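Local atomic coordinates of delta-aminolevulinic acid dehydratase (Toxoplasma gondii ME49, PDB entry 3OBK), a protein that catalyses the condensation of two molecules of 5-aminolevulinic acid to the pyrrole porphobilinogen, an early step of tetrapyrrole biosynthesis. Residues Phe218-Phe222 / Val292-Met298. Sequence-based numbering, arbitrary orientation.
Sequences FYGPF and VSGEYAM. With PBG (3-[5-(aminomethyl)-4-(carboxymethyl)-1H-pyrrol-3-yl]propanoic acid), chain L.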
# COMPACT_ATOMS: atom_id res chain seq x y z
N PHE A 218 -21.36 -12.77 -25.48
CA PHE A 218 -20.72 -12.22 -26.67
C PHE A 218 -19.94 -13.23 -27.52
O PHE A 218 -19.23 -12.80 -28.44
CB PHE A 218 -19.75 -11.10 -26.28
CG PHE A 218 -20.42 -9.86 -25.81
CD1 PHE A 218 -20.93 -8.97 -26.72
CD2 PHE A 218 -20.53 -9.59 -24.45
CE1 PHE A 218 -21.56 -7.82 -26.29
CE2 PHE A 218 -21.15 -8.48 -24.02
CZ PHE A 218 -21.68 -7.58 -24.93
N TYR A 219 -20.04 -14.52 -27.21
CA TYR A 219 -19.34 -15.56 -27.96
C TYR A 219 -20.16 -16.17 -29.08
O TYR A 219 -19.75 -17.15 -29.72
CB TYR A 219 -18.95 -16.73 -27.04
CG TYR A 219 -18.12 -16.41 -25.83
CD1 TYR A 219 -17.03 -15.59 -25.91
CD2 TYR A 219 -18.40 -17.01 -24.62
CE1 TYR A 219 -16.26 -15.33 -24.82
CE2 TYR A 219 -17.63 -16.77 -23.51
CZ TYR A 219 -16.57 -15.91 -23.60
OH TYR A 219 -15.82 -15.66 -22.49
N GLY A 220 -21.33 -15.62 -29.34
CA GLY A 220 -22.27 -16.27 -30.25
C GLY A 220 -21.75 -16.48 -31.66
O GLY A 220 -21.87 -17.57 -32.21
N PRO A 221 -21.23 -15.41 -32.28
CA PRO A 221 -20.74 -15.54 -33.66
C PRO A 221 -19.57 -16.51 -33.79
O PRO A 221 -19.48 -17.22 -34.79
CB PRO A 221 -20.36 -14.11 -34.05
CG PRO A 221 -21.21 -13.25 -33.16
CD PRO A 221 -21.35 -14.00 -31.88
N PHE A 222 -18.70 -16.57 -32.78
CA PHE A 222 -17.68 -17.61 -32.78
C PHE A 222 -18.35 -19.03 -32.87
O PHE A 222 -17.93 -19.87 -33.67
CB PHE A 222 -16.80 -17.48 -31.53
CG PHE A 222 -15.78 -18.59 -31.35
CD1 PHE A 222 -16.14 -19.80 -30.76
CD2 PHE A 222 -14.45 -18.39 -31.73
CE1 PHE A 222 -15.21 -20.79 -30.57
CE2 PHE A 222 -13.49 -19.36 -31.54
CZ PHE A 222 -13.86 -20.58 -30.99
N VAL A 292 -13.66 -10.21 -28.68
CA VAL A 292 -14.31 -11.43 -29.11
C VAL A 292 -15.31 -11.22 -30.23
O VAL A 292 -15.74 -10.11 -30.51
CB VAL A 292 -15.04 -12.13 -27.95
CG1 VAL A 292 -14.12 -12.33 -26.78
CG2 VAL A 292 -16.30 -11.36 -27.56
N SER A 293 -15.70 -12.34 -30.86
CA SER A 293 -16.54 -12.34 -32.04
C SER A 293 -17.74 -11.42 -31.91
O SER A 293 -18.09 -10.70 -32.82
CB SER A 293 -17.02 -13.76 -32.29
OG SER A 293 -17.83 -14.23 -31.22
N GLY A 294 -18.38 -11.44 -30.77
CA GLY A 294 -19.57 -10.62 -30.56
C GLY A 294 -19.24 -9.14 -30.59
O GLY A 294 -19.99 -8.35 -31.14
N GLU A 295 -18.12 -8.79 -29.98
CA GLU A 295 -17.63 -7.42 -30.02
C GLU A 295 -17.33 -6.99 -31.45
O GLU A 295 -17.66 -5.88 -31.82
CB GLU A 295 -16.38 -7.27 -29.15
CG GLU A 295 -16.60 -7.59 -27.65
CD GLU A 295 -15.33 -7.43 -26.87
OE1 GLU A 295 -14.92 -6.26 -26.67
OE2 GLU A 295 -14.73 -8.49 -26.51
N TYR A 296 -16.73 -7.89 -32.23
CA TYR A 296 -16.45 -7.68 -33.65
C TYR A 296 -17.71 -7.43 -34.47
O TYR A 296 -17.79 -6.50 -35.25
CB TYR A 296 -15.71 -8.92 -34.21
CG TYR A 296 -15.36 -8.85 -35.70
CD1 TYR A 296 -14.23 -8.16 -36.14
CD2 TYR A 296 -16.17 -9.47 -36.65
CE1 TYR A 296 -13.90 -8.10 -37.52
CE2 TYR A 296 -15.86 -9.43 -37.98
CZ TYR A 296 -14.74 -8.73 -38.43
OH TYR A 296 -14.46 -8.69 -39.78
N ALA A 297 -18.72 -8.25 -34.22
CA ALA A 297 -20.01 -8.14 -34.90
C ALA A 297 -20.66 -6.79 -34.63
O ALA A 297 -21.19 -6.15 -35.54
CB ALA A 297 -20.93 -9.27 -34.48
N MET A 298 -20.60 -6.33 -33.39
CA MET A 298 -21.20 -5.06 -33.05
C MET A 298 -20.61 -3.90 -33.88
O MET A 298 -21.33 -3.06 -34.41
CB MET A 298 -21.05 -4.79 -31.56
CG MET A 298 -22.12 -5.49 -30.73
SD MET A 298 -21.79 -5.42 -28.94
CE MET A 298 -21.84 -3.65 -28.67
CHA PBG L . -13.78 -22.34 -26.83
C1A PBG L . -13.64 -20.93 -27.29
C2A PBG L . -14.66 -19.98 -27.37
C3A PBG L . -14.07 -18.83 -27.84
C4A PBG L . -12.72 -19.07 -27.95
NA PBG L . -12.48 -20.35 -27.64
C5A PBG L . -16.15 -20.18 -27.18
C6A PBG L . -16.61 -20.46 -25.81
O1A PBG L . -15.75 -20.87 -25.00
O2A PBG L . -17.83 -20.37 -25.53
C7A PBG L . -14.79 -17.57 -28.16
C8A PBG L . -14.03 -16.55 -28.93
C9A PBG L . -14.79 -15.44 -29.53
O3A PBG L . -14.28 -14.85 -30.48
O4A PBG L . -16.00 -15.24 -29.33
N1 PBG L . -13.11 -22.73 -25.63
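At the start of helix 293-305 the amides of Ser293 and Gly294 have no preceding turn to bond to; product and neighbouring loop take them up. Ser293 N donates to both oxygens of the PBG propionate, at 2.9 Å to O3A and, weakly, 3.3 Å to O4A. Ser293 OG also gives its proton to PBG O4A (2.8 Å), while accepting a weak hydrogen bond from Phe222 N (2.9 Å), in the opening turn of helix 220-226. Gly294 N turns to Phe218 O (2.8 Å, again weak); an ideal CB on Gly294 would clash with that oxygen. Such a carboxylate site, at a helix start following strand 287-291, suits the TIM barrel of this family, whose active site lies at the C-terminal strand ends. Val292 N is satisfied by Glu295 OE2 (3.0 Å), and the Glu295 carboxylate also accepts from Gly269 N and Leu270 N. The Phe222 ring lays one face against the PBG pyrrole, whereas Met298 SD meets the Phe218 ring edge, 3.6 Å from CE1, beside Met298 of the second subunit.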